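Local coordinates for Cas13d (uncultured Ruminococcus sp, PDB 6IV9), which binds CRISPR RNA and, as a Cas13d effector with two HEPN domains, probably processes that RNA and cleaves target RNA, at residues E604-K609 and H616-F621; R585-I590 and N624-S629; K703-Q708 and V715-A720; Q642-V647 and G725-V730. The protein carries 2 engineered substitutions. One frame throughout, in Å; residues are numbered along the deposited sequence.

All four contacts lie in a mainly helical part of the chain, beside the guide RNA. Contacts 1 and 2 share helix 617-627, their centres about 12 Å apart, and contacts 3 and 4 share helix 713-760, with centres about 20 Å apart. Phe621 ties contact 1 to contact 3, its CE1 lying 3.8 Å from Val705 CG2. Contact 2 joins contact 4 through a probable hydrogen bond between Tyr727 OH and Ile590 O, 2.7 Å long. Contacts 1 and 3 both bind backbone phosphates around A49 of chain B, contact 4 reaches the ribose of U38 of chain B, and contact 2 comes within about 4 Å of the RNA.

Contact 1 (E604-K609 and H616-F621); sequences EILKLK and HGLRNF. With nucleotides of chain B.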
# COMPACT_ATOMS: atom_id res chain seq x y z
N GLU A 604 5.77 28.32 -26.60
CA GLU A 604 6.68 29.45 -26.88
C GLU A 604 7.71 29.62 -25.77
O GLU A 604 8.88 29.67 -26.07
CB GLU A 604 5.82 30.71 -26.97
CG GLU A 604 6.57 31.95 -27.40
CD GLU A 604 5.66 33.10 -27.77
OE1 GLU A 604 5.71 33.54 -28.91
OE2 GLU A 604 4.90 33.56 -26.91
N ILE A 605 7.27 29.64 -24.52
CA ILE A 605 8.20 29.82 -23.37
C ILE A 605 9.22 28.67 -23.31
O ILE A 605 10.37 28.94 -23.04
CB ILE A 605 7.38 29.85 -22.08
CG1 ILE A 605 6.51 31.10 -21.99
CG2 ILE A 605 8.26 29.70 -20.86
CD1 ILE A 605 5.64 31.10 -20.78
N LEU A 606 8.79 27.44 -23.54
CA LEU A 606 9.72 26.28 -23.42
C LEU A 606 10.30 25.86 -24.77
O LEU A 606 10.99 24.87 -24.78
CB LEU A 606 8.96 25.12 -22.77
CG LEU A 606 8.29 25.43 -21.44
CD1 LEU A 606 7.49 24.24 -20.95
CD2 LEU A 606 9.32 25.84 -20.42
N LYS A 607 9.94 26.56 -25.85
CA LYS A 607 10.44 26.24 -27.22
C LYS A 607 10.11 24.80 -27.58
O LYS A 607 10.92 24.15 -28.18
CB LYS A 607 11.94 26.47 -27.26
CG LYS A 607 12.35 27.89 -26.97
CD LYS A 607 13.77 28.14 -27.31
CE LYS A 607 14.39 29.24 -26.47
NZ LYS A 607 13.62 30.50 -26.59
N LEU A 608 8.92 24.35 -27.26
CA LEU A 608 8.57 22.92 -27.47
C LEU A 608 8.62 22.52 -28.94
O LEU A 608 9.01 21.39 -29.21
CB LEU A 608 7.18 22.68 -26.87
CG LEU A 608 7.09 22.79 -25.36
CD1 LEU A 608 5.77 22.26 -24.86
CD2 LEU A 608 8.26 22.09 -24.70
N LYS A 609 8.23 23.40 -29.85
CA LYS A 609 8.14 23.00 -31.27
C LYS A 609 9.35 23.49 -32.06
O LYS A 609 9.34 23.34 -33.28
CB LYS A 609 6.82 23.53 -31.84
CG LYS A 609 5.64 22.62 -31.54
CD LYS A 609 4.32 23.30 -31.49
CE LYS A 609 3.18 22.32 -31.53
NZ LYS A 609 1.87 23.01 -31.49
N HIS A 616 16.92 24.14 -25.23
CA HIS A 616 15.84 23.52 -24.40
C HIS A 616 16.21 23.43 -22.91
O HIS A 616 15.72 22.54 -22.25
CB HIS A 616 15.43 22.17 -24.98
CG HIS A 616 14.78 22.26 -26.31
ND1 HIS A 616 13.64 22.97 -26.53
CD2 HIS A 616 15.13 21.75 -27.50
CE1 HIS A 616 13.30 22.88 -27.79
NE2 HIS A 616 14.20 22.15 -28.40
N GLY A 617 17.04 24.33 -22.42
CA GLY A 617 17.45 24.18 -21.02
C GLY A 617 16.29 24.26 -20.05
O GLY A 617 16.20 23.40 -19.20
N LEU A 618 15.42 25.24 -20.22
CA LEU A 618 14.28 25.43 -19.31
C LEU A 618 13.33 24.23 -19.41
O LEU A 618 12.88 23.76 -18.39
CB LEU A 618 13.57 26.73 -19.66
CG LEU A 618 12.42 27.12 -18.75
CD1 LEU A 618 12.86 27.15 -17.31
CD2 LEU A 618 11.84 28.45 -19.17
N ARG A 619 13.09 23.74 -20.62
CA ARG A 619 12.19 22.58 -20.78
C ARG A 619 12.80 21.40 -20.03
O ARG A 619 12.10 20.74 -19.31
CB ARG A 619 12.08 22.23 -22.27
CG ARG A 619 11.23 21.02 -22.59
CD ARG A 619 11.53 20.47 -23.97
NE ARG A 619 12.83 19.84 -24.05
CZ ARG A 619 13.33 19.30 -25.14
NH1 ARG A 619 12.62 19.29 -26.25
NH2 ARG A 619 14.53 18.76 -25.13
N ASN A 620 14.09 21.18 -20.21
CA ASN A 620 14.79 20.06 -19.56
C ASN A 620 14.76 20.23 -18.04
O ASN A 620 14.57 19.26 -17.35
CB ASN A 620 16.20 19.91 -20.12
CG ASN A 620 16.19 19.54 -21.58
OD1 ASN A 620 15.20 19.08 -22.10
ND2 ASN A 620 17.31 19.72 -22.25
N PHE A 621 14.95 21.45 -17.56
CA PHE A 621 14.94 21.69 -16.10
C PHE A 621 13.56 21.34 -15.52
O PHE A 621 13.51 20.67 -14.53
CB PHE A 621 15.30 23.14 -15.79
CG PHE A 621 15.28 23.48 -14.33
CD1 PHE A 621 16.36 23.21 -13.52
CD2 PHE A 621 14.17 24.07 -13.75
CE1 PHE A 621 16.35 23.51 -12.17
CE2 PHE A 621 14.16 24.37 -12.40
CZ PHE A 621 15.25 24.10 -11.62
P A B 49 20.34 19.44 -20.56
OP1 A B 49 19.82 20.73 -20.94
OP2 A B 49 19.60 18.45 -19.66
O5' A B 49 20.70 18.53 -21.83
C5' A B 49 21.55 19.06 -22.88
C4' A B 49 21.76 18.01 -23.94
O4' A B 49 22.48 16.90 -23.36
C3' A B 49 20.50 17.40 -24.56
O3' A B 49 20.06 18.24 -25.61
C2' A B 49 20.98 16.03 -24.99
O2' A B 49 21.73 16.08 -26.19
C1' A B 49 21.99 15.70 -23.90
N9 A B 49 21.43 14.91 -22.82
C8 A B 49 20.90 15.30 -21.62
N7 A B 49 20.48 14.30 -20.88
C5 A B 49 20.70 13.18 -21.68
C6 A B 49 20.44 11.82 -21.48
N6 A B 49 19.89 11.32 -20.37
N1 A B 49 20.79 10.96 -22.47
C2 A B 49 21.34 11.46 -23.58
N3 A B 49 21.63 12.73 -23.89
C4 A B 49 21.29 13.54 -22.87
P A B 50 18.51 18.44 -25.92
OP1 A B 50 18.36 19.56 -26.85
OP2 A B 50 17.76 18.51 -24.64
O5' A B 50 18.12 17.02 -26.50
C5' A B 50 18.51 16.63 -27.82
C4' A B 50 18.01 15.25 -28.10
O4' A B 50 18.71 14.31 -27.24
C3' A B 50 16.54 14.96 -27.79
O3' A B 50 15.53 15.52 -28.65
C2' A B 50 16.55 13.43 -27.74
O2' A B 50 16.34 12.88 -29.03
C1' A B 50 17.93 13.14 -27.10
N9 A B 50 17.82 12.82 -25.68
C8 A B 50 17.73 13.68 -24.61
N7 A B 50 17.56 13.08 -23.46
C5 A B 50 17.52 11.73 -23.79
C6 A B 50 17.37 10.57 -23.02
N6 A B 50 17.22 10.58 -21.69
N1 A B 50 17.37 9.38 -23.66
C2 A B 50 17.51 9.36 -24.99
N3 A B 50 17.67 10.39 -25.83
C4 A B 50 17.67 11.56 -25.16
O HOH W 1 13.31 25.19 -23.18
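A water, not a direct bond, joins the backbones of Leu606 and Arg619: it donates to Leu606 O at 2.8 Å and accepts from Arg619 N at 3.0 Å. Two consecutive helices meet here across an irregular connection, the first closing in a Schellman motif with Lys607 at positive phi, the second starting after His616 in the N-cap position. Beside the water the join is apolar. Leu606 and Leu618 cross at about a right angle, Leu606 CD2 resting 3.7 Å from Leu618 CG, while Leu608 CD2 lies 3.7 Å from Arg619 CD. The Arg619 chain bends at chi3 (70°), which carries its guanidinium over the His616 ring, with NH1 above the ring centre. Side-on, Arg619 NE and NH2 both donate to Asn620 OD1, nearly in the guanidinium plane, and so fix how the amide is turned. Replacing Asn620 by an alanine would probably leave those two donors without their acceptor and two RNA phosphates without a shared amide. At present Asn620 ND2 spans them, donating to A50 OP2 of chain B at 2.7 Å and, along a nearly straight line (175°), to A49 OP1 of chain B at 3.0 Å.

Contact 2 (R585-I590 and N624-S629); sequences RDALTI and NNVIES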
# COMPACT_ATOMS: atom_id res chain seq x y z
N ARG A 585 2.03 22.04 -19.01
CA ARG A 585 1.02 22.94 -18.42
C ARG A 585 0.83 22.56 -16.95
O ARG A 585 0.75 23.45 -16.14
CB ARG A 585 -0.30 22.88 -19.17
CG ARG A 585 -1.42 23.61 -18.46
CD ARG A 585 -2.74 23.62 -19.19
NE ARG A 585 -2.71 24.45 -20.38
CZ ARG A 585 -2.91 25.75 -20.39
NH1 ARG A 585 -3.21 26.39 -19.28
NH2 ARG A 585 -2.81 26.42 -21.52
N ASP A 586 0.78 21.27 -16.64
CA ASP A 586 0.60 20.82 -15.24
C ASP A 586 1.77 21.35 -14.40
O ASP A 586 1.53 21.87 -13.35
CB ASP A 586 0.51 19.30 -15.15
CG ASP A 586 -0.80 18.71 -15.61
OD1 ASP A 586 -1.78 19.44 -15.69
OD2 ASP A 586 -0.82 17.52 -15.90
N ALA A 587 2.99 21.21 -14.90
CA ALA A 587 4.18 21.65 -14.15
C ALA A 587 4.20 23.17 -13.94
O ALA A 587 4.39 23.60 -12.82
CB ALA A 587 5.43 21.18 -14.83
N LEU A 588 3.99 23.96 -14.98
CA LEU A 588 3.99 25.43 -14.81
C LEU A 588 2.86 25.86 -13.87
O LEU A 588 3.10 26.70 -13.06
CB LEU A 588 3.84 26.09 -16.18
CG LEU A 588 5.15 26.36 -16.90
CD1 LEU A 588 5.99 25.12 -17.03
CD2 LEU A 588 4.90 26.98 -18.26
N THR A 589 1.68 25.27 -14.00
CA THR A 589 0.52 25.61 -13.15
C THR A 589 0.78 25.28 -11.68
O THR A 589 0.43 26.07 -10.84
CB THR A 589 -0.73 24.88 -13.65
OG1 THR A 589 -0.92 25.18 -15.02
CG2 THR A 589 -1.98 25.24 -12.88
N ILE A 590 1.39 24.14 -11.38
CA ILE A 590 1.65 23.80 -9.96
C ILE A 590 2.64 24.80 -9.35
O ILE A 590 2.54 25.04 -8.18
CB ILE A 590 2.03 22.32 -9.75
CG1 ILE A 590 1.51 21.80 -8.41
CG2 ILE A 590 3.51 22.05 -9.92
CD1 ILE A 590 1.59 20.31 -8.27
N ASN A 624 13.06 17.42 -15.68
CA ASN A 624 13.85 16.70 -14.66
C ASN A 624 13.36 16.96 -13.24
O ASN A 624 13.36 16.04 -12.47
CB ASN A 624 15.31 17.13 -14.66
CG ASN A 624 16.04 16.73 -15.92
OD1 ASN A 624 15.45 16.15 -16.81
ND2 ASN A 624 17.31 17.04 -15.98
N ASN A 625 12.99 18.19 -12.92
CA ASN A 625 12.65 18.55 -11.52
C ASN A 625 11.16 18.51 -11.20
O ASN A 625 10.84 18.50 -10.04
CB ASN A 625 13.26 19.89 -11.17
CG ASN A 625 14.76 19.79 -11.21
OD1 ASN A 625 15.35 19.25 -10.30
ND2 ASN A 625 15.35 20.23 -12.29
N VAL A 626 10.30 18.57 -12.20
CA VAL A 626 8.86 18.57 -11.86
C VAL A 626 8.16 17.36 -12.47
O VAL A 626 7.67 16.54 -11.73
CB VAL A 626 8.19 19.89 -12.27
CG1 VAL A 626 6.75 19.95 -11.83
CG2 VAL A 626 8.96 21.08 -11.73
N ILE A 627 8.17 17.27 -13.79
CA ILE A 627 7.44 16.20 -14.51
C ILE A 627 7.96 14.83 -14.08
O ILE A 627 7.15 13.97 -13.90
CB ILE A 627 7.52 16.40 -16.03
CG1 ILE A 627 6.84 17.70 -16.47
CG2 ILE A 627 6.96 15.19 -16.75
CD1 ILE A 627 7.06 18.07 -17.90
N GLU A 628 9.26 14.68 -13.88
CA GLU A 628 9.84 13.36 -13.53
C GLU A 628 9.79 13.10 -12.02
O GLU A 628 10.31 12.10 -11.59
CB GLU A 628 11.24 13.20 -14.09
CG GLU A 628 11.26 13.12 -15.60
CD GLU A 628 12.61 12.77 -16.21
OE1 GLU A 628 13.60 12.68 -15.46
OE2 GLU A 628 12.67 12.61 -17.43
N SER A 629 9.22 14.01 -11.25
CA SER A 629 9.13 13.78 -9.80
C SER A 629 7.93 12.90 -9.50
O SER A 629 6.84 13.26 -9.83
CB SER A 629 9.02 15.06 -9.05
OG SER A 629 8.56 14.81 -7.75
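With chi1 at -176°, Val626 sends CG1 out opposite its backbone nitrogen and straight onto Ala587, whose CB lies 3.5 Å from Val626 CG1. In Ile627 the first torsion takes another well (-63°): CG1 stands opposite the carbonyl carbon, and this branch swings back until Ile627 CG1 is 4.1 Å from Ala587 CB. Two consecutive residues of helix 617-627 thus converge on a single methyl group. The backbone is distorted here too: a wider pi-type turn covers 624-627, and Val626 has a phi of -120°, which may help place both side chains. The CA atoms of Ala587 and Val626 come within 6.1 Å, a close helix approach that fits the small alanine side chain on one partner. One turn further along helix 581-591, Ile590 CG2 meets the same valine branch, 4.3 Å from Val626 CG1, so that Val626 CG1 bears against both residues of that helix face. Phe632 of helix 630-638 touches Val626 and Ile590, and Ile724 of helix 713-760 also packs on Val626. Polar groups of 585-590 turn to other partners: Arg585 pairs with Asp599, and Asp586 with Arg253. Within the helix, Arg585 O is gripped from opposite faces of its plane by Thr589 N and Thr589 OG1, the latter at 2.7 Å. No hydrogen bond spans the two segments; all four touching residues are buried and meet through aliphatic carbons, which implies that helices 581-591 and 617-627 are held here by shape and hydrophobic burial.

Contact 3 (K703-Q708 and V715-A720); sequences KNVKQQ and VAKERA. With nucleotides of chain B.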
# COMPACT_ATOMS: atom_id res chain seq x y z
N LYS A 703 12.55 30.99 -14.50
CA LYS A 703 12.65 31.23 -15.96
C LYS A 703 14.10 31.43 -16.41
O LYS A 703 14.39 31.08 -17.53
CB LYS A 703 11.70 32.35 -16.40
CG LYS A 703 12.24 33.74 -16.13
CD LYS A 703 11.28 34.84 -16.45
CE LYS A 703 11.59 36.08 -15.66
NZ LYS A 703 10.66 37.18 -16.00
N ASN A 704 14.97 31.95 -15.55
CA ASN A 704 16.38 32.21 -15.98
C ASN A 704 17.36 31.17 -15.41
O ASN A 704 18.54 31.42 -15.48
CB ASN A 704 16.80 33.64 -15.70
CG ASN A 704 15.90 34.62 -16.40
OD1 ASN A 704 15.63 34.48 -17.58
ND2 ASN A 704 15.39 35.59 -15.67
N VAL A 705 16.86 30.05 -14.90
CA VAL A 705 17.78 29.02 -14.33
C VAL A 705 18.65 28.51 -15.46
O VAL A 705 18.15 28.38 -16.56
CB VAL A 705 16.98 27.87 -13.69
CG1 VAL A 705 16.07 27.25 -14.72
CG2 VAL A 705 17.89 26.81 -13.12
N LYS A 706 19.91 28.22 -15.19
CA LYS A 706 20.79 27.71 -16.26
C LYS A 706 20.91 26.19 -16.12
O LYS A 706 21.64 25.75 -15.25
CB LYS A 706 22.16 28.38 -16.18
CG LYS A 706 22.34 29.56 -17.11
CD LYS A 706 21.62 30.78 -16.65
CE LYS A 706 21.56 31.88 -17.69
NZ LYS A 706 20.18 32.33 -17.93
N GLN A 707 20.24 25.46 -16.99
CA GLN A 707 20.25 23.98 -16.96
C GLN A 707 21.67 23.48 -17.22
O GLN A 707 22.09 22.56 -16.55
CB GLN A 707 19.19 23.43 -17.89
CG GLN A 707 19.29 21.94 -18.10
CD GLN A 707 18.86 21.10 -16.94
OE1 GLN A 707 18.75 19.90 -17.05
NE2 GLN A 707 18.63 21.72 -15.81
N GLN A 708 22.37 24.05 -18.19
CA GLN A 708 23.79 23.68 -18.39
C GLN A 708 24.61 24.67 -17.57
O GLN A 708 25.34 25.43 -18.15
CB GLN A 708 24.15 23.72 -19.87
CG GLN A 708 23.33 22.75 -20.68
CD GLN A 708 23.96 22.43 -22.01
OE1 GLN A 708 25.09 21.99 -22.08
NE2 GLN A 708 23.21 22.68 -23.06
N VAL A 715 25.23 27.49 -8.23
CA VAL A 715 24.66 27.80 -6.89
C VAL A 715 23.18 28.11 -7.06
O VAL A 715 22.39 27.54 -6.35
CB VAL A 715 25.45 28.94 -6.22
CG1 VAL A 715 24.91 29.28 -4.85
CG2 VAL A 715 26.92 28.60 -6.11
N ALA A 716 22.83 28.97 -8.00
CA ALA A 716 21.40 29.28 -8.22
C ALA A 716 20.64 28.04 -8.69
O ALA A 716 19.51 27.88 -8.30
CB ALA A 716 21.26 30.41 -9.19
N LYS A 717 21.25 27.22 -9.54
CA LYS A 717 20.54 26.01 -10.04
C LYS A 717 20.26 25.04 -8.90
O LYS A 717 19.16 24.54 -8.83
CB LYS A 717 21.34 25.31 -11.13
CG LYS A 717 20.65 24.09 -11.71
CD LYS A 717 21.50 23.26 -12.58
CE LYS A 717 20.75 22.10 -13.20
NZ LYS A 717 21.64 21.26 -14.02
N GLU A 718 21.24 24.80 -8.03
CA GLU A 718 21.05 23.86 -6.91
C GLU A 718 19.94 24.38 -5.99
O GLU A 718 19.14 23.60 -5.55
CB GLU A 718 22.35 23.65 -6.14
CG GLU A 718 23.32 22.71 -6.81
CD GLU A 718 22.73 21.41 -7.36
OE1 GLU A 718 22.18 20.64 -6.58
OE2 GLU A 718 22.83 21.20 -8.58
N ARG A 719 19.92 25.68 -5.73
CA ARG A 719 18.88 26.28 -4.87
C ARG A 719 17.50 26.14 -5.50
O ARG A 719 16.56 25.86 -4.79
CB ARG A 719 19.23 27.73 -4.56
CG ARG A 719 18.42 28.32 -3.42
CD ARG A 719 18.06 29.75 -3.71
NE ARG A 719 19.19 30.63 -3.60
CZ ARG A 719 19.91 31.11 -4.61
NH1 ARG A 719 19.34 31.82 -5.56
NH2 ARG A 719 21.21 30.96 -4.60
N ALA A 720 17.40 26.34 -6.81
CA ALA A 720 16.10 26.21 -7.50
C ALA A 720 15.61 24.77 -7.36
O ALA A 720 14.46 24.56 -7.11
CB ALA A 720 16.27 26.58 -8.94
P A B 48 21.38 17.61 -15.20
OP1 A B 48 20.60 18.79 -14.78
OP2 A B 48 20.74 16.29 -15.35
O5' A B 48 22.03 17.88 -16.64
C5' A B 48 22.62 19.14 -16.94
C4' A B 48 23.40 19.02 -18.23
O4' A B 48 24.38 17.96 -18.12
C3' A B 48 22.55 18.62 -19.44
O3' A B 48 21.81 19.70 -19.95
C2' A B 48 23.63 18.07 -20.37
O2' A B 48 24.27 19.21 -20.89
C1' A B 48 24.49 17.30 -19.38
N9 A B 48 24.07 15.92 -19.23
C8 A B 48 23.36 15.33 -18.21
N7 A B 48 23.15 14.05 -18.39
C5 A B 48 23.75 13.78 -19.60
C6 A B 48 23.89 12.60 -20.34
N6 A B 48 23.38 11.43 -19.95
N1 A B 48 24.55 12.66 -21.52
C2 A B 48 25.05 13.84 -21.91
N3 A B 48 24.99 15.02 -21.30
C4 A B 48 24.32 14.92 -20.14
P A B 49 20.34 19.44 -20.56
OP1 A B 49 19.82 20.73 -20.94
OP2 A B 49 19.60 18.45 -19.66
O5' A B 49 20.70 18.53 -21.83
C5' A B 49 21.55 19.06 -22.88
C4' A B 49 21.76 18.01 -23.94
O4' A B 49 22.48 16.90 -23.36
C3' A B 49 20.50 17.40 -24.56
O3' A B 49 20.06 18.24 -25.61
C2' A B 49 20.98 16.03 -24.99
O2' A B 49 21.73 16.08 -26.19
C1' A B 49 21.99 15.70 -23.90
N9 A B 49 21.43 14.91 -22.82
C8 A B 49 20.90 15.30 -21.62
N7 A B 49 20.48 14.30 -20.88
C5 A B 49 20.70 13.18 -21.68
C6 A B 49 20.44 11.82 -21.48
N6 A B 49 19.89 11.32 -20.37
N1 A B 49 20.79 10.96 -22.47
C2 A B 49 21.34 11.46 -23.58
N3 A B 49 21.63 12.73 -23.89
C4 A B 49 21.29 13.54 -22.87
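Lys717 runs fully extended from helix 713-760 along the loop 703-708, every torsion of its side chain near 180°, and the loop residues lie across or beside it in turn. Val705 comes first. Its chi1 of 58° directs CG2 opposite the backbone nitrogen, and the two side chains cross obliquely, with Val705 CG2 4.1 Å from Lys717 CG. The same methyl reaches Ala720, one helical turn further on, Val705 CG2 lying 4.5 Å from Ala720 CB. Further out, Lys706 turns its backbone towards the lysine, and Lys717 CD passes 3.7 Å from Lys706 O. At the tip, Lys717 NZ donates to Gln707 O over 2.9 Å. That bond lies in the carbonyl plane, on a lone pair, with a C=O...N angle of 141°. A second bond of the ammonium group goes to the RNA, Lys717 NZ to OP1 of A48 of chain B at 2.8 Å. A buried aliphatic stem thus brings one positive charge to a loop carbonyl and a phosphate together, and the phosphate is likely to favour the charged amine. This is consistent with a lysine that ties the loop leading into helix 713-760 to the crRNA backbone. Around this site, Phe621 of helix 617-627 packs on Val705, Gln707 and Ala720, wedging that helix against both the loop and the start of helix 713-760, while Phe702, in the loop after helix 683-696, adds a further contact on Ala720.

Contact 4 (Q642-V647 and G725-V730); sequences QKIREV and GLYLTV. With nucleotides of chain B.
Arg645 of helix 641-647 wraps its aliphatic stem round the hydroxyl of Tyr727 from helix 713-760. Even its CA takes part, 3.4 Å from Tyr727 OH. From there, Arg645 CB lies 3.8 Å from Tyr727 OH and Arg645 CG 4.2 Å from it. A bend at chi2 (61°) curls the chain back, so that Arg645 CD comes within 3.4 Å of Tyr727 OH and also approaches CZ of the ring. Beyond CD the side chain leaves the tyrosine: NE makes a weak hydrogen bond to Leu591 O, and NH2 at the tip donates to Ile697 O and Lys695 O. The two side chains cross at about a right angle, and the guanidinium and ring planes stand 70° apart. Ile644 adds a lighter touch, its CG2 4.2 Å from Tyr727 OH. That buried hydroxyl has its polar partner on a third helix, in Ile590 O. On Thr729 the two branches part: OG1 donates back to Gly725 O at 2.8 Å, from the opposite face of that carbonyl to Thr729 N, while CG2 sits 3.9 Å from C4' of U38 of chain B. With an alanine at Thr729, Gly725 O would probably lose its second donor and the ribose the methyl it rests against. No hydrogen bond joins 642-647 to 725-730 directly; instead Tyr727 OH, and more weakly Arg645 NE, turn to the last carbonyls of helix 581-591, a polar junction of three helices in the buried interior of a mainly helical region.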
# COMPACT_ATOMS: atom_id res chain seq x y z
N GLN A 642 -3.57 23.61 -10.26
CA GLN A 642 -3.96 24.99 -9.87
C GLN A 642 -4.49 25.03 -8.44
O GLN A 642 -4.15 25.94 -7.73
CB GLN A 642 -4.98 25.48 -10.88
CG GLN A 642 -5.21 26.96 -10.76
CD GLN A 642 -6.69 27.14 -10.84
OE1 GLN A 642 -7.37 27.15 -9.81
NE2 GLN A 642 -7.20 27.20 -12.05
N LYS A 643 -5.32 24.07 -8.06
CA LYS A 643 -5.87 24.04 -6.69
C LYS A 643 -4.76 23.81 -5.67
O LYS A 643 -4.77 24.46 -4.66
CB LYS A 643 -7.05 23.07 -6.60
CG LYS A 643 -8.29 23.56 -7.32
CD LYS A 643 -9.44 22.62 -7.24
CE LYS A 643 -10.45 22.86 -8.33
NZ LYS A 643 -10.93 24.25 -8.30
N ILE A 644 -3.83 22.92 -5.97
CA ILE A 644 -2.71 22.64 -5.02
C ILE A 644 -1.89 23.92 -4.82
O ILE A 644 -1.55 24.23 -3.70
CB ILE A 644 -1.84 21.49 -5.56
CG1 ILE A 644 -2.56 20.16 -5.37
CG2 ILE A 644 -0.48 21.50 -4.91
CD1 ILE A 644 -3.01 19.94 -3.96
N ARG A 645 -1.63 24.64 -5.90
CA ARG A 645 -0.85 25.89 -5.79
C ARG A 645 -1.60 26.87 -4.88
O ARG A 645 -0.95 27.54 -4.16
CB ARG A 645 -0.54 26.51 -7.15
CG ARG A 645 0.21 27.82 -7.06
CD ARG A 645 1.55 27.70 -6.38
NE ARG A 645 2.22 28.97 -6.15
CZ ARG A 645 2.12 29.68 -5.05
NH1 ARG A 645 1.35 29.27 -4.07
NH2 ARG A 645 2.77 30.81 -4.93
N GLU A 646 -2.92 26.95 -4.99
CA GLU A 646 -3.72 27.86 -4.12
C GLU A 646 -3.66 27.40 -2.66
O GLU A 646 -3.54 28.23 -1.78
CB GLU A 646 -5.15 27.97 -4.61
CG GLU A 646 -5.25 28.67 -5.94
CD GLU A 646 -4.62 30.05 -5.99
OE1 GLU A 646 -5.05 30.92 -5.22
OE2 GLU A 646 -3.70 30.24 -6.79
N VAL A 647 -3.73 26.10 -2.43
CA VAL A 647 -3.67 25.55 -1.05
C VAL A 647 -2.32 25.89 -0.44
O VAL A 647 -2.28 26.14 0.73
CB VAL A 647 -3.94 24.04 -0.99
CG1 VAL A 647 -3.65 23.51 0.39
CG2 VAL A 647 -5.36 23.73 -1.39
N GLY A 725 11.95 20.95 -4.87
CA GLY A 725 11.82 19.66 -4.19
C GLY A 725 11.06 19.80 -2.89
O GLY A 725 10.25 18.96 -2.60
N LEU A 726 11.36 20.82 -2.11
CA LEU A 726 10.65 21.02 -0.83
C LEU A 726 9.18 21.34 -1.10
O LEU A 726 8.36 20.82 -0.41
CB LEU A 726 11.30 22.17 -0.06
CG LEU A 726 10.51 22.62 1.16
CD1 LEU A 726 10.35 21.49 2.15
CD2 LEU A 726 11.16 23.81 1.82
N TYR A 727 8.91 22.18 -2.08
CA TYR A 727 7.52 22.57 -2.38
C TYR A 727 6.71 21.32 -2.76
O TYR A 727 5.67 21.10 -2.21
CB TYR A 727 7.49 23.57 -3.53
CG TYR A 727 6.12 23.84 -4.09
CD1 TYR A 727 5.13 24.37 -3.30
CD2 TYR A 727 5.78 23.52 -5.38
CE1 TYR A 727 3.87 24.62 -3.78
CE2 TYR A 727 4.52 23.75 -5.89
CZ TYR A 727 3.55 24.31 -5.08
OH TYR A 727 2.30 24.53 -5.54
N LEU A 728 7.25 20.51 -3.66
CA LEU A 728 6.51 19.29 -4.08
C LEU A 728 6.35 18.34 -2.89
O LEU A 728 5.30 17.75 -2.77
CB LEU A 728 7.28 18.63 -5.22
CG LEU A 728 7.24 19.39 -6.53
CD1 LEU A 728 8.07 18.69 -7.58
CD2 LEU A 728 5.82 19.56 -7.00
N THR A 729 7.39 18.18 -2.09
CA THR A 729 7.33 17.27 -0.92
C THR A 729 6.25 17.74 0.05
O THR A 729 5.47 16.94 0.48
CB THR A 729 8.68 17.19 -0.20
OG1 THR A 729 9.64 16.69 -1.12
CG2 THR A 729 8.63 16.30 1.01
N VAL A 730 6.21 19.02 0.35
CA VAL A 730 5.22 19.49 1.36
C VAL A 730 3.79 19.27 0.86
O VAL A 730 2.98 18.80 1.61
CB VAL A 730 5.49 20.96 1.72
CG1 VAL A 730 4.33 21.57 2.46
CG2 VAL A 730 6.78 21.11 2.49
P U B 38 7.71 10.12 2.42
OP1 U B 38 6.29 10.22 2.29
OP2 U B 38 8.53 9.50 1.41
O5' U B 38 8.20 11.62 2.62
C5' U B 38 9.55 11.89 2.61
C4' U B 38 9.78 13.27 3.18
O4' U B 38 9.22 13.31 4.51
C3' U B 38 11.26 13.54 3.38
O3' U B 38 11.75 14.11 2.17
C2' U B 38 11.27 14.51 4.56
O2' U B 38 10.95 15.83 4.17
C1' U B 38 10.10 14.01 5.38
N1 U B 38 10.49 13.12 6.48
C2 U B 38 9.69 13.15 7.61
O2 U B 38 8.71 13.88 7.71
N3 U B 38 10.08 12.27 8.61
C4 U B 38 11.14 11.38 8.57
O4 U B 38 11.36 10.64 9.54
C5 U B 38 11.88 11.38 7.33
C6 U B 38 11.53 12.23 6.35